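Local coordinates for protein dermonecrotic toxin (Pasteurella multocida, PDB 2EBF) that acts as a potent mitogenic and dermonecrotic toxin that induces bone resorption and is associated with severe progressive atrophic rhinitis in pigs, at residues Pro224-Trp229 / Ser235-Gly240; Lys248-Lys253 / Leu287-Phe292. All coordinates share one frame; numbering follows the deposited sequence.

Contact 1: residues Pro224-Trp229 / Ser235-Gly240; sequences PAYESW and SALLPG
Y226 and W229 reach from a loop to L237 and G240 in the first turns of helix 234-248, which follows it. This loop-on-helix packing lies within the C2 part of the toxin's C-terminal region. Its tight side is mostly apolar and also takes in the helix backbone at L237 and G240. The CD2 methyl of L237 lies 3.7 Å from CB of Y226 and 3.9 Å from CG of Y226, at the root of the ring, and the two side chains cross at about a right angle. The same methyl approaches the indole more loosely, with 4.4 Å between CD2 of L237 and CE3 of W229. A leucine suits the place because a single methyl, CD2, can fill the angle between the root of the tyrosine and the indole. The aromatics also support each other: CD1 of Y226 stands 3.7 Å above the indole plane of W229, near its rim. With CG anti to its own carbonyl carbon (chi1 -68°) and chi2 at 21°, W229 directs the six-membered part of the indole to the helix.

The other flank is loose. E227 and S228, on the outer side of the loop, are exposed to solvent, as polar residues tolerate well. W229 itself is only partly exposed, its side chain also touching E244 further along the helix.

At the helix, P239 brings no N-H for a bond to the preceding turn, and the helix kinks there; G240 N makes just a weak bond to L237 O. Having no side chain, G240 lets the indole reach its backbone, with CH2 of W229 3.6 Å from the carbonyl C of G240. The carbonyl O of L237 lies in the indole plane at its edge, 3.7 Å from CZ3 of W229.

Contact 2: residues Lys248-Lys253 / Leu287-Phe292; sequences KGMLSK and LYPFTF
The loop that leaves helix 234-248 and leads into strand 254-257 sets M250 and L251 against P289 and F292, near the N-terminal end of helix 288-300. L251 takes the larger share. Its CD1 methyl sits 3.7 Å from CG of F292 and 3.8 Å from CA of P289, while its CD2 methyl comes 3.7 Å from CD2 of F292, so both branches meet the phenylalanine; the two side chains run past each other in opposite directions. F292 has CG anti to its backbone N (chi1 171°), which sends the ring outward from the helix and somewhat toward its C-terminal end, beside L251; L242 of helix 234-248 also meets it. M250 crosses P289 at about a right angle. CB of M250 lies 4.0 Å from CG of P289, and the bends at chi2 and chi3 fold CE back to the same carbon. Proline is well placed so early in a helix, where the missing N-H costs no bond to a preceding turn. All four touching residues are buried and meet through carbon atoms, which implies that shape and exclusion of water, rather than directed bonds, hold the loop to the helix.

How the contacts relate
Helix 234-248 joins the two contacts: contact 1 packs on its early turns, and contact 2 begins where it ends. Their centres lie 13 Å apart, and helix 288-300 bridges them directly. Y226 OH of contact 1 lies 2.7 Å from T291 OG1 of contact 2, a probable hydrogen bond that gives the buried tyrosine a polar partner, and CD1 of L238 packs 3.9 Å from CD1 of F292 where helix 234-248 faces helix 288-300. Loop, helix and helix thus form one continuous packed unit in the C2 region. It is separate from the phosphonate pocket at G624 to S628, which belongs to the C3 region; C626, disulfide-bonded to C620, is part of that pocket.

Contact 1: residues Pro224-Trp229 / Ser235-Gly240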
ATOM      1  N   PRO A 224       7.750 -40.611  24.537  1.00 52.73           N
ATOM      2  CA  PRO A 224       6.840 -41.376  25.401  1.00 52.67           C
ATOM      3  C   PRO A 224       5.354 -41.306  25.021  1.00 52.76           C
ATOM      4  O   PRO A 224       4.636 -42.298  25.184  1.00 52.64           O
ATOM      5  CB  PRO A 224       7.063 -40.747  26.779  1.00 52.68           C
ATOM      6  CG  PRO A 224       8.452 -40.242  26.732  1.00 52.69           C
ATOM      7  CD  PRO A 224       8.662 -39.763  25.329  1.00 52.70           C
ATOM      8  N   ALA A 225       4.911 -40.158  24.508  1.00 52.71           N
ATOM      9  CA  ALA A 225       3.494 -39.922  24.201  1.00 52.97           C
ATOM     10  C   ALA A 225       2.904 -40.796  23.087  1.00 53.14           C
ATOM     11  O   ALA A 225       1.683 -40.939  22.996  1.00 53.20           O
ATOM     12  CB  ALA A 225       3.254 -38.442  23.896  1.00 52.93           C
ATOM     13  N   TYR A 226       3.764 -41.379  22.254  1.00 53.43           N
ATOM     14  CA  TYR A 226       3.315 -42.112  21.065  1.00 53.71           C
ATOM     15  C   TYR A 226       3.696 -43.594  21.076  1.00 54.04           C
ATOM     16  O   TYR A 226       3.737 -44.247  20.028  1.00 54.09           O
ATOM     17  CB  TYR A 226       3.841 -41.420  19.805  1.00 53.77           C
ATOM     18  CG  TYR A 226       3.565 -39.938  19.810  1.00 53.55           C
ATOM     19  CD1 TYR A 226       2.293 -39.453  19.516  1.00 53.68           C
ATOM     20  CD2 TYR A 226       4.566 -39.023  20.145  1.00 53.13           C
ATOM     21  CE1 TYR A 226       2.024 -38.095  19.534  1.00 53.80           C
ATOM     22  CE2 TYR A 226       4.307 -37.653  20.166  1.00 53.52           C
ATOM     23  CZ  TYR A 226       3.031 -37.201  19.859  1.00 53.79           C
ATOM     24  OH  TYR A 226       2.751 -35.854  19.879  1.00 54.40           O
ATOM     25  N   GLU A 227       3.955 -44.123  22.265  1.00 54.30           N
ATOM     26  CA  GLU A 227       4.333 -45.524  22.404  1.00 54.63           C
ATOM     27  C   GLU A 227       3.164 -46.492  22.215  1.00 54.48           C
ATOM     28  O   GLU A 227       3.359 -47.600  21.723  1.00 54.58           O
ATOM     29  CB  GLU A 227       5.091 -45.758  23.711  1.00 54.81           C
ATOM     30  CG  GLU A 227       6.606 -45.664  23.514  1.00 56.10           C
ATOM     31  CD  GLU A 227       7.321 -44.880  24.604  1.00 57.91           C
ATOM     32  OE1 GLU A 227       8.338 -44.224  24.278  1.00 58.38           O
ATOM     33  OE2 GLU A 227       6.874 -44.911  25.776  1.00 58.62           O
ATOM     34  N   SER A 228       1.954 -46.066  22.580  1.00 54.38           N
ATOM     35  CA  SER A 228       0.748 -46.869  22.333  1.00 54.34           C
ATOM     36  C   SER A 228       0.375 -46.940  20.842  1.00 54.29           C
ATOM     37  O   SER A 228      -0.409 -47.797  20.432  1.00 54.23           O
ATOM     38  CB  SER A 228      -0.436 -46.349  23.158  1.00 54.38           C
ATOM     39  OG  SER A 228      -0.828 -45.051  22.743  1.00 54.48           O
ATOM     40  N   TRP A 229       0.953 -46.043  20.042  1.00 54.19           N
ATOM     41  CA  TRP A 229       0.662 -45.953  18.610  1.00 54.06           C
ATOM     42  C   TRP A 229       1.446 -46.954  17.770  1.00 53.85           C
ATOM     43  O   TRP A 229       0.970 -47.379  16.715  1.00 53.91           O
ATOM     44  CB  TRP A 229       0.938 -44.536  18.106  1.00 54.17           C
ATOM     45  CG  TRP A 229      -0.000 -43.504  18.651  1.00 54.45           C
ATOM     46  CD1 TRP A 229      -0.756 -43.590  19.788  1.00 54.36           C
ATOM     47  CD2 TRP A 229      -0.259 -42.212  18.095  1.00 54.53           C
ATOM     48  NE1 TRP A 229      -1.483 -42.441  19.961  1.00 54.73           N
ATOM     49  CE2 TRP A 229      -1.194 -41.574  18.939  1.00 54.88           C
ATOM     50  CE3 TRP A 229       0.205 -41.532  16.960  1.00 54.76           C
ATOM     51  CZ2 TRP A 229      -1.675 -40.283  18.686  1.00 54.53           C
ATOM     52  CZ3 TRP A 229      -0.273 -40.249  16.707  1.00 54.55           C
ATOM     53  CH2 TRP A 229      -1.205 -39.640  17.567  1.00 54.63           C
ATOM     54  N   SER A 235       7.056 -39.643   9.646  1.00 48.40           N
ATOM     55  CA  SER A 235       5.992 -39.719   8.644  1.00 48.67           C
ATOM     56  C   SER A 235       4.898 -40.733   8.992  1.00 48.85           C
ATOM     57  O   SER A 235       3.773 -40.630   8.495  1.00 48.99           O
ATOM     58  CB  SER A 235       6.580 -40.027   7.265  1.00 48.67           C
ATOM     59  OG  SER A 235       7.219 -41.290   7.244  1.00 48.83           O
ATOM     60  N   ALA A 236       5.232 -41.703   9.843  1.00 48.91           N
ATOM     61  CA  ALA A 236       4.269 -42.700  10.315  1.00 49.02           C
ATOM     62  C   ALA A 236       3.365 -42.164  11.434  1.00 49.13           C
ATOM     63  O   ALA A 236       2.205 -42.574  11.545  1.00 49.08           O
ATOM     64  CB  ALA A 236       4.987 -43.962  10.765  1.00 48.98           C
ATOM     65  N   LEU A 237       3.905 -41.260  12.254  1.00 49.21           N
ATOM     66  CA  LEU A 237       3.139 -40.576  13.306  1.00 49.53           C
ATOM     67  C   LEU A 237       2.042 -39.692  12.729  1.00 49.69           C
ATOM     68  O   LEU A 237       0.962 -39.554  13.313  1.00 49.67           O
ATOM     69  CB  LEU A 237       4.051 -39.671  14.136  1.00 49.40           C
ATOM     70  CG  LEU A 237       5.099 -40.194  15.111  1.00 49.47           C
ATOM     71  CD1 LEU A 237       5.745 -39.004  15.771  1.00 49.00           C
ATOM     72  CD2 LEU A 237       4.489 -41.119  16.168  1.00 49.49           C
ATOM     73  N   LEU A 238       2.349 -39.103  11.576  1.00 49.90           N
ATOM     74  CA  LEU A 238       1.574 -38.022  10.977  1.00 50.08           C
ATOM     75  C   LEU A 238       0.062 -38.266  10.809  1.00 50.41           C
ATOM     76  O   LEU A 238      -0.729 -37.406  11.201  1.00 50.44           O
ATOM     77  CB  LEU A 238       2.221 -37.610   9.645  1.00 49.91           C
ATOM     78  CG  LEU A 238       2.136 -36.158   9.177  1.00 50.13           C
ATOM     79  CD1 LEU A 238       2.835 -35.204  10.144  1.00 48.91           C
ATOM     80  CD2 LEU A 238       2.737 -36.042   7.787  1.00 49.83           C
ATOM     81  N   PRO A 239      -0.350 -39.427  10.244  1.00 50.92           N
ATOM     82  CA  PRO A 239      -1.793 -39.656  10.078  1.00 51.29           C
ATOM     83  C   PRO A 239      -2.549 -39.690  11.405  1.00 51.77           C
ATOM     84  O   PRO A 239      -3.709 -39.270  11.464  1.00 51.83           O
ATOM     85  CB  PRO A 239      -1.858 -41.034   9.405  1.00 51.32           C
ATOM     86  CG  PRO A 239      -0.527 -41.227   8.794  1.00 50.95           C
ATOM     87  CD  PRO A 239       0.431 -40.565   9.725  1.00 50.86           C
ATOM     88  N   GLY A 240      -1.885 -40.185  12.450  1.00 52.21           N
ATOM     89  CA  GLY A 240      -2.460 -40.259  13.787  1.00 52.65           C
ATOM     90  C   GLY A 240      -2.680 -38.890  14.397  1.00 53.13           C
ATOM     91  O   GLY A 240      -3.759 -38.607  14.919  1.00 53.16           O
TER

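Contact 2: residues Lys248-Lys253 / Leu287-Phe292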
ATOM      1  N   LYS A 248     -10.949 -34.028  17.851  1.00 58.68           N
ATOM      2  CA  LYS A 248     -10.872 -33.262  19.096  1.00 58.43           C
ATOM      3  C   LYS A 248     -11.159 -31.769  18.877  1.00 58.02           C
ATOM      4  O   LYS A 248     -12.079 -31.215  19.483  1.00 58.19           O
ATOM      5  CB  LYS A 248      -9.506 -33.475  19.761  1.00 58.49           C
ATOM      6  CG  LYS A 248      -9.466 -33.198  21.257  1.00 59.33           C
ATOM      7  CD  LYS A 248      -8.485 -34.137  21.963  1.00 59.82           C
ATOM      8  CE  LYS A 248      -7.820 -33.471  23.158  1.00 59.66           C
ATOM      9  NZ  LYS A 248      -6.830 -32.447  22.715  1.00 59.82           N
ATOM     10  N   GLY A 249     -10.373 -31.125  18.015  1.00 57.47           N
ATOM     11  CA  GLY A 249     -10.568 -29.709  17.705  1.00 56.48           C
ATOM     12  C   GLY A 249      -9.502 -29.094  16.815  1.00 55.95           C
ATOM     13  O   GLY A 249      -9.825 -28.488  15.788  1.00 56.12           O
ATOM     14  N   MET A 250      -8.237 -29.256  17.206  1.00 54.93           N
ATOM     15  CA  MET A 250      -7.101 -28.621  16.525  1.00 53.96           C
ATOM     16  C   MET A 250      -6.780 -29.243  15.152  1.00 53.19           C
ATOM     17  O   MET A 250      -7.295 -30.312  14.808  1.00 53.02           O
ATOM     18  CB  MET A 250      -5.858 -28.653  17.428  1.00 54.13           C
ATOM     19  CG  MET A 250      -6.070 -28.084  18.834  1.00 54.51           C
ATOM     20  SD  MET A 250      -5.862 -26.291  18.933  1.00 55.69           S
ATOM     21  CE  MET A 250      -4.122 -26.165  19.365  1.00 54.85           C
ATOM     22  N   LEU A 251      -5.940 -28.548  14.376  1.00 52.06           N
ATOM     23  CA  LEU A 251      -5.451 -29.001  13.056  1.00 50.91           C
ATOM     24  C   LEU A 251      -6.525 -29.587  12.130  1.00 50.22           C
ATOM     25  O   LEU A 251      -6.271 -30.535  11.387  1.00 49.85           O
ATOM     26  CB  LEU A 251      -4.283 -29.987  13.210  1.00 50.82           C
ATOM     27  CG  LEU A 251      -3.086 -29.607  14.087  1.00 50.75           C
ATOM     28  CD1 LEU A 251      -2.129 -30.789  14.194  1.00 50.98           C
ATOM     29  CD2 LEU A 251      -2.363 -28.371  13.562  1.00 50.41           C
ATOM     30  N   SER A 252      -7.717 -29.000  12.176  1.00 49.65           N
ATOM     31  CA  SER A 252      -8.852 -29.460  11.379  1.00 49.27           C
ATOM     32  C   SER A 252      -8.669 -29.244   9.877  1.00 49.13           C
ATOM     33  O   SER A 252      -9.274 -29.949   9.072  1.00 49.11           O
ATOM     34  CB  SER A 252     -10.152 -28.806  11.864  1.00 49.31           C
ATOM     35  OG  SER A 252      -9.943 -27.471  12.303  1.00 49.19           O
ATOM     36  N   LYS A 253      -7.836 -28.269   9.510  1.00 48.92           N
ATOM     37  CA  LYS A 253      -7.575 -27.943   8.104  1.00 48.71           C
ATOM     38  C   LYS A 253      -6.221 -28.500   7.649  1.00 48.49           C
ATOM     39  O   LYS A 253      -5.424 -27.812   7.012  1.00 48.15           O
ATOM     40  CB  LYS A 253      -7.661 -26.428   7.865  1.00 48.64           C
ATOM     41  CG  LYS A 253      -8.991 -25.799   8.260  1.00 49.06           C
ATOM     42  CD  LYS A 253      -8.896 -24.279   8.279  1.00 49.91           C
ATOM     43  CE  LYS A 253     -10.074 -23.655   9.025  1.00 50.36           C
ATOM     44  NZ  LYS A 253      -9.897 -22.186   9.206  1.00 50.08           N
ATOM     45  N   LEU A 287      -0.064 -32.835  23.437  1.00 44.99           N
ATOM     46  CA  LEU A 287       1.199 -32.480  22.804  1.00 45.14           C
ATOM     47  C   LEU A 287       1.117 -32.440  21.277  1.00 44.94           C
ATOM     48  O   LEU A 287       1.931 -31.784  20.636  1.00 44.95           O
ATOM     49  CB  LEU A 287       2.311 -33.437  23.260  1.00 45.26           C
ATOM     50  CG  LEU A 287       3.771 -32.964  23.159  1.00 45.77           C
ATOM     51  CD1 LEU A 287       4.065 -31.787  24.103  1.00 46.11           C
ATOM     52  CD2 LEU A 287       4.734 -34.122  23.422  1.00 46.54           C
ATOM     53  N   TYR A 288       0.110 -33.111  20.717  1.00 44.79           N
ATOM     54  CA  TYR A 288       0.082 -33.483  19.292  1.00 44.53           C
ATOM     55  C   TYR A 288       0.197 -32.339  18.273  1.00 44.18           C
ATOM     56  O   TYR A 288       0.936 -32.473  17.292  1.00 43.87           O
ATOM     57  CB  TYR A 288      -1.133 -34.366  18.974  1.00 45.03           C
ATOM     58  CG  TYR A 288      -1.450 -35.401  20.037  1.00 45.83           C
ATOM     59  CD1 TYR A 288      -0.437 -36.128  20.663  1.00 46.22           C
ATOM     60  CD2 TYR A 288      -2.766 -35.657  20.408  1.00 46.72           C
ATOM     61  CE1 TYR A 288      -0.729 -37.074  21.646  1.00 46.49           C
ATOM     62  CE2 TYR A 288      -3.073 -36.604  21.384  1.00 46.68           C
ATOM     63  CZ  TYR A 288      -2.051 -37.308  21.999  1.00 46.44           C
ATOM     64  OH  TYR A 288      -2.353 -38.243  22.971  1.00 46.25           O
ATOM     65  N   PRO A 289      -0.526 -31.218  18.491  1.00 43.77           N
ATOM     66  CA  PRO A 289      -0.384 -30.121  17.532  1.00 43.10           C
ATOM     67  C   PRO A 289       1.014 -29.533  17.590  1.00 42.66           C
ATOM     68  O   PRO A 289       1.563 -29.157  16.555  1.00 42.73           O
ATOM     69  CB  PRO A 289      -1.413 -29.089  18.016  1.00 43.12           C
ATOM     70  CG  PRO A 289      -2.334 -29.837  18.923  1.00 43.46           C
ATOM     71  CD  PRO A 289      -1.480 -30.874  19.564  1.00 43.66           C
ATOM     72  N   PHE A 290       1.579 -29.471  18.794  1.00 42.25           N
ATOM     73  CA  PHE A 290       2.921 -28.941  19.009  1.00 42.33           C
ATOM     74  C   PHE A 290       3.975 -29.817  18.328  1.00 42.14           C
ATOM     75  O   PHE A 290       4.898 -29.304  17.694  1.00 42.05           O
ATOM     76  CB  PHE A 290       3.202 -28.762  20.509  1.00 42.46           C
ATOM     77  CG  PHE A 290       4.557 -28.185  20.820  1.00 43.13           C
ATOM     78  CD1 PHE A 290       5.539 -28.970  21.420  1.00 44.64           C
ATOM     79  CD2 PHE A 290       4.856 -26.862  20.517  1.00 44.25           C
ATOM     80  CE1 PHE A 290       6.802 -28.442  21.710  1.00 45.00           C
ATOM     81  CE2 PHE A 290       6.115 -26.325  20.799  1.00 44.70           C
ATOM     82  CZ  PHE A 290       7.089 -27.116  21.398  1.00 44.04           C
ATOM     83  N   THR A 291       3.813 -31.134  18.452  1.00 41.83           N
ATOM     84  CA  THR A 291       4.675 -32.098  17.768  1.00 41.57           C
ATOM     85  C   THR A 291       4.604 -31.885  16.257  1.00 41.37           C
ATOM     86  O   THR A 291       5.635 -31.777  15.589  1.00 41.46           O
ATOM     87  CB  THR A 291       4.283 -33.554  18.125  1.00 41.55           C
ATOM     88  OG1 THR A 291       4.288 -33.718  19.551  1.00 40.95           O
ATOM     89  CG2 THR A 291       5.255 -34.559  17.493  1.00 41.79           C
ATOM     90  N   PHE A 292       3.377 -31.812  15.741  1.00 41.13           N
ATOM     91  CA  PHE A 292       3.117 -31.572  14.324  1.00 41.13           C
ATOM     92  C   PHE A 292       3.795 -30.295  13.818  1.00 40.84           C
ATOM     93  O   PHE A 292       4.461 -30.307  12.780  1.00 40.94           O
ATOM     94  CB  PHE A 292       1.604 -31.523  14.078  1.00 41.23           C
ATOM     95  CG  PHE A 292       1.220 -31.081  12.693  1.00 41.97           C
ATOM     96  CD1 PHE A 292       1.140 -32.002  11.651  1.00 42.34           C
ATOM     97  CD2 PHE A 292       0.934 -29.738  12.431  1.00 42.14           C
ATOM     98  CE1 PHE A 292       0.785 -31.598  10.362  1.00 42.73           C
ATOM     99  CE2 PHE A 292       0.575 -29.321  11.149  1.00 42.07           C
ATOM    100  CZ  PHE A 292       0.500 -30.252  10.111  1.00 42.61           C
TER